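Local coordinates for protein 11S globulin isoform 1 (Cocos nucifera, PDB 5WPW) that serves as a hexameric 11S seed storage globulin, acting as a nutrient reservoir in the coconut, at residues Q33-G38 and L149-R154; I250-G255 and T271-E276; R259-N264 and S275-I280; S372-V375 and A380-G383; P385-M390 and L395-A400. The protein carries 2 engineered substitutions. One frame throughout, in Å; residues are numbered along the deposited sequence.

Contact 1 lies in the N-terminal cupin, contact 2 joins an N-terminal sheet to a C-terminal one, and contacts 3 to 5 are C-terminal. Contacts 2 and 3 are buried neighbours, centres about 6 Å apart, and share S275 and E276; both involve the sheet of strands 262-264 and 268-273, but contact 2 is mainly apolar whereas contact 3 is a salt bridge. Contacts 4 and 5 follow the chain from strand 371-373 to the helical hairpin, meet through L381 and L389, and both face the fourth subunit. Contact 4 is buried and rests on backbone bonds. Contacts 1 and 5, partly buried, each use an arginine: one donates to a helix carbonyl, the other pairs with a carboxylate.

Contact 1: Q33-G38 and L149-R154; sequences QFRCAG and LDRSHR
The CA atoms of G38 and R151 come within 7.4 Å of each other where helix 32-37 ends: G38, with positive phi, is the first residue to leave helical geometry, and R151 is the centre of an inverse gamma turn in the loop between strands 134-140 and 155-157. From that turn the R151 side chain spans the gap to the carbonyl of R35 in the last helical turn. Its NH1 donates to R35 O at 3.2 Å, with an N-H...O angle of 160°, lying in the carbonyl plane on a lone pair; the oxygen in turn sits at the guanidinium edge, in plane. NH2 adds a weak bond to the same oxygen at 3.5 Å. Bends at chi2 and chi3 (-147° and -34°) carry the guanidinium round to this approach. NH1 also lies 3.5 Å from G38 CA and donates to S143 OG.

The R35 side chain crosses that of R151 at about a right angle, CB lying 4.2 Å from NH2, while its own charge turns to E2. Next to R151, D150 and R154 form a salt bridge, OD1 to NH1 at 2.7 Å, and each carries a further salt bridge to the second subunit, to R4 and D325 of that chain respectively. C36, bonded to C3 by a disulfide, anchors the helix from another direction. R35 O thus takes both bonds across the contact, one good and one weak. A cationic donor at the C-terminal end of a helix would also be expected to suit the negative end of its dipole.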
# COMPACT_ATOMS: atom_id res chain seq x y z
N GLN A 33 32.32 3.88 -14.06
CA GLN A 33 31.34 2.80 -14.03
C GLN A 33 30.63 2.71 -12.68
O GLN A 33 29.42 2.47 -12.62
CB GLN A 33 32.04 1.49 -14.39
CG GLN A 33 32.94 1.71 -15.58
CD GLN A 33 33.67 0.46 -16.00
OE1 GLN A 33 33.11 -0.40 -16.67
NE2 GLN A 33 34.94 0.37 -15.62
N PHE A 34 31.37 2.91 -11.59
CA PHE A 34 30.77 3.02 -10.26
C PHE A 34 29.92 4.28 -10.15
O PHE A 34 28.84 4.26 -9.55
CB PHE A 34 31.86 3.03 -9.20
CG PHE A 34 32.26 1.67 -8.75
CD1 PHE A 34 31.38 0.90 -8.01
CD2 PHE A 34 33.49 1.16 -9.07
CE1 PHE A 34 31.74 -0.36 -7.61
CE2 PHE A 34 33.85 -0.09 -8.66
CZ PHE A 34 32.97 -0.85 -7.93
N ARG A 35 30.40 5.38 -10.71
CA ARG A 35 29.61 6.60 -10.71
C ARG A 35 28.36 6.44 -11.59
O ARG A 35 27.31 6.99 -11.26
CB ARG A 35 30.46 7.79 -11.16
CG ARG A 35 31.24 8.44 -10.01
CD ARG A 35 31.87 9.77 -10.41
NE ARG A 35 32.93 9.60 -11.41
CZ ARG A 35 33.96 10.42 -11.56
NH1 ARG A 35 34.10 11.49 -10.78
NH2 ARG A 35 34.88 10.16 -12.50
N CYS A 36 28.44 5.68 -12.68
CA CYS A 36 27.23 5.46 -13.46
C CYS A 36 26.25 4.58 -12.69
O CYS A 36 25.05 4.85 -12.69
CB CYS A 36 27.55 4.83 -14.81
SG CYS A 36 26.09 4.18 -15.73
N ALA A 37 26.76 3.55 -12.01
CA ALA A 37 25.88 2.65 -11.28
C ALA A 37 25.39 3.26 -9.97
O ALA A 37 24.38 2.80 -9.44
CB ALA A 37 26.61 1.33 -10.98
N GLY A 38 26.09 4.26 -9.45
CA GLY A 38 25.73 4.86 -8.17
C GLY A 38 25.97 3.99 -6.96
O GLY A 38 25.18 4.02 -6.00
N LEU A 149 22.97 12.24 2.43
CA LEU A 149 24.25 12.93 2.33
C LEU A 149 24.74 12.96 0.89
O LEU A 149 23.93 12.93 -0.04
CB LEU A 149 25.29 12.28 3.24
CG LEU A 149 24.92 12.17 4.72
CD1 LEU A 149 25.96 11.40 5.49
CD2 LEU A 149 24.71 13.57 5.33
N ASP A 150 26.06 13.04 0.69
CA ASP A 150 26.60 13.03 -0.66
C ASP A 150 26.61 11.60 -1.23
O ASP A 150 26.46 10.61 -0.50
CB ASP A 150 28.02 13.62 -0.67
CG ASP A 150 28.86 13.13 0.50
OD1 ASP A 150 28.43 13.31 1.66
OD2 ASP A 150 29.94 12.57 0.27
N ARG A 151 26.81 11.51 -2.54
CA ARG A 151 26.86 10.23 -3.25
C ARG A 151 28.24 9.58 -3.09
O ARG A 151 28.97 9.33 -4.05
CB ARG A 151 26.53 10.42 -4.73
CG ARG A 151 25.06 10.38 -5.10
CD ARG A 151 24.87 9.77 -6.53
NE ARG A 151 25.97 10.12 -7.44
CZ ARG A 151 26.35 9.40 -8.50
NH1 ARG A 151 25.73 8.28 -8.82
NH2 ARG A 151 27.37 9.82 -9.25
N SER A 152 28.62 9.32 -1.84
CA SER A 152 29.84 8.58 -1.55
C SER A 152 29.58 7.79 -0.29
O SER A 152 28.65 8.09 0.46
CB SER A 152 31.05 9.50 -1.40
OG SER A 152 31.14 10.04 -0.09
N HIS A 153 30.41 6.77 -0.06
CA HIS A 153 30.30 5.93 1.13
C HIS A 153 30.87 6.66 2.35
O HIS A 153 32.09 6.82 2.47
CB HIS A 153 31.03 4.61 0.95
CG HIS A 153 30.95 3.73 2.16
ND1 HIS A 153 31.93 2.83 2.50
CD2 HIS A 153 29.99 3.63 3.11
CE1 HIS A 153 31.57 2.19 3.60
NE2 HIS A 153 30.41 2.67 4.00
N ARG A 154 30.00 7.08 3.27
CA ARG A 154 30.43 7.64 4.55
C ARG A 154 30.21 6.57 5.61
O ARG A 154 29.07 6.19 5.90
CB ARG A 154 29.65 8.92 4.90
CG ARG A 154 29.28 9.85 3.72
CD ARG A 154 30.22 11.05 3.55
NE ARG A 154 30.45 11.79 4.80
CZ ARG A 154 30.07 13.05 5.04
NH1 ARG A 154 29.42 13.76 4.13
NH2 ARG A 154 30.36 13.61 6.21

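Contact 2: I250-G255 and T271-E276; sequences IKQNIG and TTLNSE
The flat carboxamide of Q252 is not what presses on L273: the methylene stem does, CG lying 3.7 Å and CB 4.0 Å from L273 CD1, while the amide oxygen OE1 accepts from K249. With chi1 at 167°, CG stands opposite the backbone N, and a bend at chi2 turns the amide away from the line of the stem. The other flat group, the N274 amide, works inside its own segment: its OD1 accepts from E276 N at 2.8 Å, the donor tilted 18° from the carbonyl plane, forming an Asx turn just after the strand.

L273 is thus met on two branches. CD1 faces the Q252 stem, and CD2 faces I254, whose CG2 lies 3.7 Å away and also touches L273 CB at 3.8 Å; the I254 and L273 side chains cross at about a right angle. No hydrogen bond runs directly between the two segments, and they belong to different sheets. Strand 251-253 is the outermost strand of the sheet of the N-terminal cupin, hydrogen-bonded to strand 114-118, whereas strand 268-273 pairs with 287-293 in the C-terminal cupin. The contact therefore lies where the edge strand of an N-terminal cupin sheet meets a strand of a C-terminal cupin sheet, with V115 touching both I254 and L273.

At the far end T271 comes up beside I254, its CG2 4.2 Å from I254 CB and its CB 3.8 Å from I254 O. A water placed between I254 O and T271 OG1 would bridge them, but it is modelled too close to I254 O, and that link is doubtful. Beyond the chain, the third subunit reaches N274 ND2 through E243 O.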
# COMPACT_ATOMS: atom_id res chain seq x y z
N ILE A 250 17.28 -10.66 8.11
CA ILE A 250 18.27 -9.83 7.41
C ILE A 250 19.22 -10.65 6.56
O ILE A 250 20.13 -10.08 5.95
CB ILE A 250 19.08 -8.96 8.39
CG1 ILE A 250 19.78 -9.84 9.42
CG2 ILE A 250 18.20 -7.91 9.04
CD1 ILE A 250 21.24 -9.49 9.61
N LYS A 251 19.06 -11.96 6.54
CA LYS A 251 20.05 -12.84 5.94
C LYS A 251 19.30 -13.90 5.14
O LYS A 251 18.25 -14.39 5.58
CB LYS A 251 20.92 -13.49 7.01
CG LYS A 251 21.78 -14.66 6.53
CD LYS A 251 22.62 -15.21 7.70
CE LYS A 251 22.30 -16.68 7.96
NZ LYS A 251 21.09 -16.93 8.80
N GLN A 252 19.84 -14.24 3.98
CA GLN A 252 19.28 -15.32 3.18
C GLN A 252 20.39 -15.97 2.37
O GLN A 252 21.20 -15.28 1.76
CB GLN A 252 18.18 -14.81 2.24
CG GLN A 252 17.79 -15.84 1.19
CD GLN A 252 16.45 -16.46 1.44
OE1 GLN A 252 15.88 -16.31 2.52
NE2 GLN A 252 15.91 -17.14 0.43
N ASN A 253 20.42 -17.30 2.37
CA ASN A 253 21.43 -18.02 1.63
C ASN A 253 21.00 -18.19 0.17
O ASN A 253 19.87 -18.62 -0.10
CB ASN A 253 21.70 -19.37 2.29
CG ASN A 253 22.72 -20.18 1.55
OD1 ASN A 253 22.38 -20.93 0.65
ND2 ASN A 253 23.99 -20.00 1.90
N ILE A 254 21.87 -17.82 -0.77
CA ILE A 254 21.61 -18.05 -2.18
C ILE A 254 22.64 -18.96 -2.83
O ILE A 254 22.57 -19.17 -4.05
CB ILE A 254 21.52 -16.72 -2.96
CG1 ILE A 254 22.85 -15.96 -2.88
CG2 ILE A 254 20.34 -15.90 -2.45
CD1 ILE A 254 22.99 -14.88 -3.93
N GLY A 255 23.58 -19.51 -2.06
CA GLY A 255 24.64 -20.30 -2.66
C GLY A 255 24.29 -21.76 -2.76
O GLY A 255 24.83 -22.49 -3.60
N THR A 271 19.81 -18.47 -9.04
CA THR A 271 19.04 -18.29 -7.82
C THR A 271 18.90 -16.80 -7.63
O THR A 271 19.89 -16.07 -7.67
CB THR A 271 19.75 -18.96 -6.63
OG1 THR A 271 19.96 -20.34 -6.93
CG2 THR A 271 18.90 -18.86 -5.39
N THR A 272 17.67 -16.33 -7.52
CA THR A 272 17.35 -14.92 -7.42
C THR A 272 17.04 -14.56 -5.98
O THR A 272 16.45 -15.34 -5.24
CB THR A 272 16.14 -14.61 -8.30
OG1 THR A 272 16.43 -14.99 -9.65
CG2 THR A 272 15.74 -13.12 -8.21
N LEU A 273 17.39 -13.35 -5.59
CA LEU A 273 17.06 -12.86 -4.25
C LEU A 273 16.44 -11.49 -4.40
O LEU A 273 17.09 -10.57 -4.89
CB LEU A 273 18.31 -12.80 -3.37
CG LEU A 273 18.10 -12.37 -1.92
CD1 LEU A 273 17.02 -13.18 -1.28
CD2 LEU A 273 19.39 -12.56 -1.16
N ASN A 274 15.17 -11.36 -4.02
CA ASN A 274 14.50 -10.06 -3.99
C ASN A 274 13.45 -10.10 -2.89
O ASN A 274 13.39 -11.07 -2.11
CB ASN A 274 13.90 -9.75 -5.38
CG ASN A 274 12.92 -10.79 -5.82
OD1 ASN A 274 12.11 -11.29 -5.03
ND2 ASN A 274 13.00 -11.17 -7.10
N SER A 275 12.59 -9.07 -2.84
CA SER A 275 11.65 -8.95 -1.73
C SER A 275 10.60 -10.05 -1.69
O SER A 275 9.88 -10.12 -0.70
CB SER A 275 10.94 -7.57 -1.72
OG SER A 275 10.25 -7.25 -2.94
N GLU A 276 10.46 -10.86 -2.75
CA GLU A 276 9.57 -12.01 -2.71
C GLU A 276 10.17 -13.18 -1.95
O GLU A 276 9.46 -14.14 -1.66
CB GLU A 276 9.19 -12.47 -4.12
CG GLU A 276 8.90 -11.37 -5.09
CD GLU A 276 7.41 -11.08 -5.19
OE1 GLU A 276 6.65 -11.62 -4.36
OE2 GLU A 276 7.01 -10.31 -6.11
O HOH W 1 21.84 -21.18 -5.18

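Contact 3: R259-N264 and S275-I280; sequences RADVFN and SEKLPI
Chi1 near -60° in both D261 and K277 (-65° and -64°) sets each CG beside its own backbone N, and the fully extended lysine chain then carries NZ to the carboxylate, the two side chains approaching from opposite directions. D261 sits in a classic beta bulge, where it and V262 both face I270 of the neighbouring strand in the C-terminal cupin sheet, and its side chain sets out toward the lysine.

The ammonium and carboxylate form a salt bridge, K277 NZ to D261 OD2 at 2.8 Å, on the syn lone pair of that oxygen. OD1 takes a weak second bond, 3.2 Å from NZ. Strand 268-273 is tied in by both partners, D261 OD2 accepting from T272 N and K277 NZ donating to T272 O. The carboxylate also serves the assembly, since OD1 makes a salt bridge with K106 of the third subunit, so two lysines share one acid in this buried place. A water modelled between R259 O and K277 NZ is doubtful, being too close to the nitrogen; R259 O itself stands 4.3 Å from NZ.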
# COMPACT_ATOMS: atom_id res chain seq x y z
N ARG A 259 18.53 -24.45 -3.73
CA ARG A 259 17.67 -23.27 -3.74
C ARG A 259 17.45 -22.69 -5.13
O ARG A 259 16.77 -21.66 -5.26
CB ARG A 259 18.26 -22.20 -2.83
CG ARG A 259 18.52 -22.71 -1.42
CD ARG A 259 18.97 -21.56 -0.51
NE ARG A 259 19.24 -22.00 0.85
CZ ARG A 259 18.39 -21.87 1.86
NH1 ARG A 259 17.20 -21.31 1.67
NH2 ARG A 259 18.72 -22.30 3.07
N ALA A 260 18.00 -23.32 -6.17
CA ALA A 260 17.93 -22.81 -7.52
C ALA A 260 16.50 -22.46 -7.92
O ALA A 260 15.55 -23.15 -7.53
CB ALA A 260 18.52 -23.85 -8.49
N ASP A 261 16.36 -21.34 -8.65
CA ASP A 261 15.13 -21.00 -9.35
C ASP A 261 15.11 -21.48 -10.79
O ASP A 261 14.04 -21.71 -11.34
CB ASP A 261 14.94 -19.48 -9.36
CG ASP A 261 14.73 -18.93 -7.99
OD1 ASP A 261 13.75 -19.31 -7.33
OD2 ASP A 261 15.58 -18.14 -7.55
N VAL A 262 16.28 -21.59 -11.42
CA VAL A 262 16.42 -22.06 -12.79
C VAL A 262 17.51 -23.11 -12.77
O VAL A 262 18.55 -22.89 -12.15
CB VAL A 262 16.80 -20.92 -13.75
CG1 VAL A 262 16.95 -21.44 -15.15
CG2 VAL A 262 15.76 -19.76 -13.67
N PHE A 263 17.28 -24.25 -13.42
CA PHE A 263 18.27 -25.31 -13.34
C PHE A 263 18.20 -26.18 -14.58
O PHE A 263 17.12 -26.62 -14.96
CB PHE A 263 18.07 -26.18 -12.11
CG PHE A 263 18.88 -27.45 -12.13
CD1 PHE A 263 20.26 -27.41 -12.14
CD2 PHE A 263 18.25 -28.69 -12.17
CE1 PHE A 263 21.01 -28.57 -12.16
CE2 PHE A 263 18.99 -29.86 -12.20
CZ PHE A 263 20.36 -29.80 -12.19
N ASN A 264 19.37 -26.43 -15.18
CA ASN A 264 19.54 -27.42 -16.24
C ASN A 264 20.75 -28.27 -15.87
O ASN A 264 21.86 -27.72 -15.74
CB ASN A 264 19.71 -26.72 -17.59
CG ASN A 264 19.92 -27.68 -18.75
OD1 ASN A 264 20.64 -28.67 -18.62
ND2 ASN A 264 19.32 -27.38 -19.88
N SER A 275 12.59 -9.07 -2.84
CA SER A 275 11.65 -8.95 -1.73
C SER A 275 10.60 -10.05 -1.69
O SER A 275 9.88 -10.12 -0.70
CB SER A 275 10.94 -7.57 -1.72
OG SER A 275 10.25 -7.25 -2.94
N GLU A 276 10.46 -10.86 -2.75
CA GLU A 276 9.57 -12.01 -2.71
C GLU A 276 10.17 -13.18 -1.95
O GLU A 276 9.46 -14.14 -1.66
CB GLU A 276 9.19 -12.47 -4.12
CG GLU A 276 8.90 -11.37 -5.09
CD GLU A 276 7.41 -11.08 -5.19
OE1 GLU A 276 6.65 -11.62 -4.36
OE2 GLU A 276 7.01 -10.31 -6.11
N LYS A 277 11.45 -13.10 -1.61
CA LYS A 277 12.11 -14.03 -0.70
C LYS A 277 12.50 -13.41 0.63
O LYS A 277 12.35 -14.06 1.66
CB LYS A 277 13.36 -14.61 -1.37
CG LYS A 277 13.03 -15.44 -2.59
CD LYS A 277 14.19 -16.28 -3.03
CE LYS A 277 13.88 -16.96 -4.36
NZ LYS A 277 15.03 -17.79 -4.83
N LEU A 278 13.00 -12.18 0.62
CA LEU A 278 13.59 -11.55 1.80
C LEU A 278 12.93 -10.18 1.95
O LEU A 278 13.28 -9.25 1.21
CB LEU A 278 15.09 -11.41 1.65
CG LEU A 278 15.84 -10.69 2.78
CD1 LEU A 278 15.63 -11.44 4.06
CD2 LEU A 278 17.33 -10.52 2.44
N PRO A 279 12.00 -10.03 2.88
CA PRO A 279 11.14 -8.83 2.86
C PRO A 279 11.89 -7.52 2.94
O PRO A 279 11.49 -6.56 2.27
CB PRO A 279 10.23 -9.05 4.08
CG PRO A 279 10.20 -10.51 4.25
CD PRO A 279 11.53 -11.03 3.85
N ILE A 280 12.97 -7.45 3.72
CA ILE A 280 13.64 -6.17 3.96
C ILE A 280 14.15 -5.55 2.67
O ILE A 280 14.34 -4.33 2.60
CB ILE A 280 14.79 -6.33 4.99
CG1 ILE A 280 15.24 -4.95 5.47
CG2 ILE A 280 15.98 -7.11 4.39
CD1 ILE A 280 16.30 -4.98 6.54
O HOH W 2 15.45 -19.77 -3.48

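Contact 4: S372-V375 and A380-G383; sequences STIV and ALRG. Engineered in segment 372-375: I374 (natural residue Val).
Two backbone hydrogen bonds join the segments: A380 N donates to T373 O at 2.9 Å, with an N-H...O angle of 164°, and L381 N donates to I374 O at 3.2 Å, with 155°. Both donors stand out of the carbonyl plane, tilted by more than 20°. The bonds link consecutive residues on each side, and I374 and A380 have CA atoms 5.1 Å apart, so the chain turns back on itself soon after strand 371-373. I374 O also receives a weak hydrogen bond from S379 OG.

Side chains then fill in around these carbonyls. L381 CB lies beyond I374 O at 3.2 Å, roughly in line with the C=O bond, and L381 CG, 3.3 Å from the same oxygen, leads off across the carbonyl direction. I374, an engineered residue in place of the natural valine, runs side by side with L381 and points the same way; its CG2 is 4.1 Å from L381 CD1. A380 CB adds a contact of 3.7 Å with T373 O.

Outside the pair, S372 and I374 make backbone bonds to W303 and P301 of strand 298-304, and L381 reaches L389 of helix 386-393. The segments thus lie in the connection between the C-terminal cupin barrel and the helical hairpin that follows it. The fourth subunit packs here too: its E103 and E81 form salt bridges with R382, and its I179 touches I374. Two main-chain bonds therefore satisfy the T373 and I374 carbonyls in a buried turn, with L381 CB and CG packed against I374 O.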
# COMPACT_ATOMS: atom_id res chain seq x y z
N SER A 372 15.23 -9.10 -19.28
CA SER A 372 14.54 -9.48 -20.51
C SER A 372 15.50 -10.27 -21.39
O SER A 372 16.50 -9.71 -21.86
CB SER A 372 14.06 -8.24 -21.25
OG SER A 372 13.36 -8.60 -22.40
N THR A 373 15.20 -11.54 -21.64
CA THR A 373 16.02 -12.29 -22.59
C THR A 373 15.67 -11.92 -24.03
O THR A 373 14.59 -11.41 -24.33
CB THR A 373 15.86 -13.80 -22.40
OG1 THR A 373 14.47 -14.15 -22.47
CG2 THR A 373 16.42 -14.25 -21.06
N ILE A 374 16.63 -12.14 -24.93
CA ILE A 374 16.45 -11.88 -26.35
C ILE A 374 15.95 -13.11 -27.09
O ILE A 374 15.04 -13.01 -27.91
CB ILE A 374 17.76 -11.35 -26.96
CG1 ILE A 374 18.17 -10.06 -26.26
CG2 ILE A 374 17.61 -11.04 -28.43
CD1 ILE A 374 19.43 -9.40 -26.80
N VAL A 375 16.53 -14.27 -26.78
CA VAL A 375 16.11 -15.58 -27.28
C VAL A 375 15.78 -16.47 -26.09
O VAL A 375 16.32 -16.30 -24.99
CB VAL A 375 17.18 -16.24 -28.16
CG1 VAL A 375 17.08 -15.70 -29.57
CG2 VAL A 375 18.57 -16.02 -27.58
N ALA A 380 12.08 -11.67 -25.75
CA ALA A 380 11.50 -10.63 -26.58
C ALA A 380 11.18 -11.15 -27.98
O ALA A 380 10.10 -10.88 -28.53
CB ALA A 380 12.46 -9.45 -26.67
N LEU A 381 12.11 -11.89 -28.58
CA LEU A 381 11.89 -12.35 -29.95
C LEU A 381 10.80 -13.40 -30.00
O LEU A 381 9.98 -13.40 -30.91
CB LEU A 381 13.20 -12.85 -30.55
CG LEU A 381 14.18 -11.69 -30.76
CD1 LEU A 381 15.36 -12.10 -31.63
CD2 LEU A 381 13.48 -10.47 -31.35
N ARG A 382 10.76 -14.29 -29.01
CA ARG A 382 9.71 -15.30 -29.08
C ARG A 382 8.32 -14.69 -28.97
O ARG A 382 7.34 -15.32 -29.38
CB ARG A 382 9.88 -16.35 -27.99
CG ARG A 382 9.19 -17.66 -28.39
CD ARG A 382 9.71 -18.85 -27.67
NE ARG A 382 9.08 -19.01 -26.37
CZ ARG A 382 7.87 -19.54 -26.17
NH1 ARG A 382 7.39 -19.64 -24.94
NH2 ARG A 382 7.14 -19.96 -27.20
N GLY A 383 8.21 -13.47 -28.44
CA GLY A 383 6.92 -12.86 -28.30
C GLY A 383 6.44 -12.10 -29.50
O GLY A 383 5.30 -11.62 -29.50

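Contact 5: P385-M390 and L395-A400; sequences PVEVLM and LSRDEA
E387 and R397 carry the ionic contact: OE1 lies 2.6 Å from NH1, at the edge of the guanidinium and in its plane, while the carboxylate itself is turned 57° against that plane. Over one face of the same guanidinium sits the sulfur of M390, 3.9 Å above the plane and centred on it. M390 also reaches the R397 backbone, SD to CA at 3.5 Å, and its CG lies 3.7 Å from A400 CB. The bend at chi3 sets M390 CE near both R397 N and NH2, over a guanidinium face. A400 adds a small surface on which the helices come together, with L389 CB 4.4 Å from its CB and V386 O 4.0 Å from it.

These residues belong to helices 386-393 and 397-405, an alpha-alpha hairpin that follows the C-terminal cupin barrel. The tight connection between them is marked by L395 N donating to M390 O at 3.0 Å, with an N-H...O angle of 163°. The second helix starts with a capping box: S396 OG accepts from E399 N at 2.9 Å, and E399 OE1 receives S396 N on its anti lone pair. This caps the first turn, from which R397 projects; its chi1 of -178° sends the chain outward trans to the main-chain nitrogen, and a bend at chi3 brings the guanidinium round to E387.

Further out, E387 OE2 accepts from Q220 N of the fourth subunit, where L219 also packs against E387. K201 of the same subunit touches L395 and E399, and within the chain K404 touches V386 and L389.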
# COMPACT_ATOMS: atom_id res chain seq x y z
N PRO A 385 5.55 -11.46 -33.61
CA PRO A 385 5.05 -12.21 -34.77
C PRO A 385 6.17 -12.51 -35.76
O PRO A 385 7.04 -11.68 -36.01
CB PRO A 385 4.01 -11.27 -35.38
CG PRO A 385 3.58 -10.37 -34.22
CD PRO A 385 4.82 -10.19 -33.41
N VAL A 386 6.11 -13.71 -36.36
CA VAL A 386 7.14 -14.07 -37.34
C VAL A 386 7.31 -12.97 -38.38
O VAL A 386 8.44 -12.64 -38.76
CB VAL A 386 6.81 -15.43 -38.00
CG1 VAL A 386 6.75 -16.52 -36.95
CG2 VAL A 386 5.51 -15.36 -38.77
N GLU A 387 6.21 -12.34 -38.82
CA GLU A 387 6.33 -11.40 -39.94
C GLU A 387 6.97 -10.09 -39.50
O GLU A 387 7.64 -9.44 -40.31
CB GLU A 387 4.97 -11.15 -40.60
CG GLU A 387 4.36 -12.42 -41.21
CD GLU A 387 3.58 -12.20 -42.51
OE1 GLU A 387 3.31 -13.21 -43.20
OE2 GLU A 387 3.22 -11.05 -42.85
N VAL A 388 6.79 -9.70 -38.23
CA VAL A 388 7.55 -8.59 -37.69
C VAL A 388 9.05 -8.89 -37.75
O VAL A 388 9.85 -8.03 -38.13
CB VAL A 388 7.09 -8.29 -36.25
CG1 VAL A 388 8.06 -7.33 -35.56
CG2 VAL A 388 5.66 -7.76 -36.25
N LEU A 389 9.44 -10.11 -37.38
CA LEU A 389 10.85 -10.48 -37.46
C LEU A 389 11.32 -10.57 -38.91
O LEU A 389 12.45 -10.17 -39.23
CB LEU A 389 11.09 -11.82 -36.77
CG LEU A 389 10.78 -11.96 -35.27
CD1 LEU A 389 10.93 -13.39 -34.86
CD2 LEU A 389 11.68 -11.09 -34.46
N MET A 390 10.49 -11.14 -39.79
CA MET A 390 10.87 -11.16 -41.21
C MET A 390 11.21 -9.77 -41.69
O MET A 390 12.35 -9.50 -42.07
CB MET A 390 9.74 -11.77 -42.04
CG MET A 390 9.66 -13.29 -41.88
SD MET A 390 8.16 -14.01 -42.57
CE MET A 390 8.42 -13.65 -44.33
N LEU A 395 14.48 -11.22 -43.39
CA LEU A 395 14.66 -12.66 -43.30
C LEU A 395 13.48 -13.37 -43.95
O LEU A 395 12.37 -12.84 -44.04
CB LEU A 395 14.76 -13.15 -41.85
CG LEU A 395 15.88 -12.67 -40.93
CD1 LEU A 395 16.00 -13.55 -39.68
CD2 LEU A 395 17.18 -12.63 -41.69
N SER A 396 13.75 -14.59 -44.40
CA SER A 396 12.70 -15.48 -44.85
C SER A 396 11.88 -15.94 -43.66
O SER A 396 12.32 -15.87 -42.51
CB SER A 396 13.30 -16.70 -45.56
OG SER A 396 13.85 -17.59 -44.60
N ARG A 397 10.67 -16.45 -43.93
CA ARG A 397 9.89 -17.08 -42.87
C ARG A 397 10.66 -18.22 -42.19
O ARG A 397 10.62 -18.34 -40.96
CB ARG A 397 8.54 -17.57 -43.44
CG ARG A 397 7.61 -18.20 -42.43
CD ARG A 397 6.22 -18.41 -43.01
NE ARG A 397 5.42 -17.20 -43.02
CZ ARG A 397 5.34 -16.37 -44.05
NH1 ARG A 397 4.58 -15.28 -43.98
NH2 ARG A 397 6.02 -16.63 -45.17
N ASP A 398 11.37 -19.04 -42.97
CA ASP A 398 12.16 -20.12 -42.37
C ASP A 398 13.24 -19.57 -41.44
O ASP A 398 13.41 -20.06 -40.32
CB ASP A 398 12.80 -20.99 -43.47
CG ASP A 398 13.60 -22.17 -42.89
OD1 ASP A 398 13.01 -23.05 -42.24
OD2 ASP A 398 14.84 -22.23 -43.10
N GLU A 399 14.01 -18.59 -41.92
CA GLU A 399 15.04 -17.97 -41.09
C GLU A 399 14.43 -17.35 -39.83
O GLU A 399 14.92 -17.55 -38.72
CB GLU A 399 15.79 -16.91 -41.91
CG GLU A 399 16.59 -17.43 -43.14
CD GLU A 399 17.34 -16.31 -43.89
OE1 GLU A 399 16.70 -15.36 -44.39
OE2 GLU A 399 18.59 -16.38 -43.98
N ALA A 400 13.33 -16.61 -40.00
CA ALA A 400 12.59 -16.06 -38.86
C ALA A 400 12.24 -17.14 -37.84
O ALA A 400 12.49 -16.99 -36.64
CB ALA A 400 11.32 -15.36 -39.34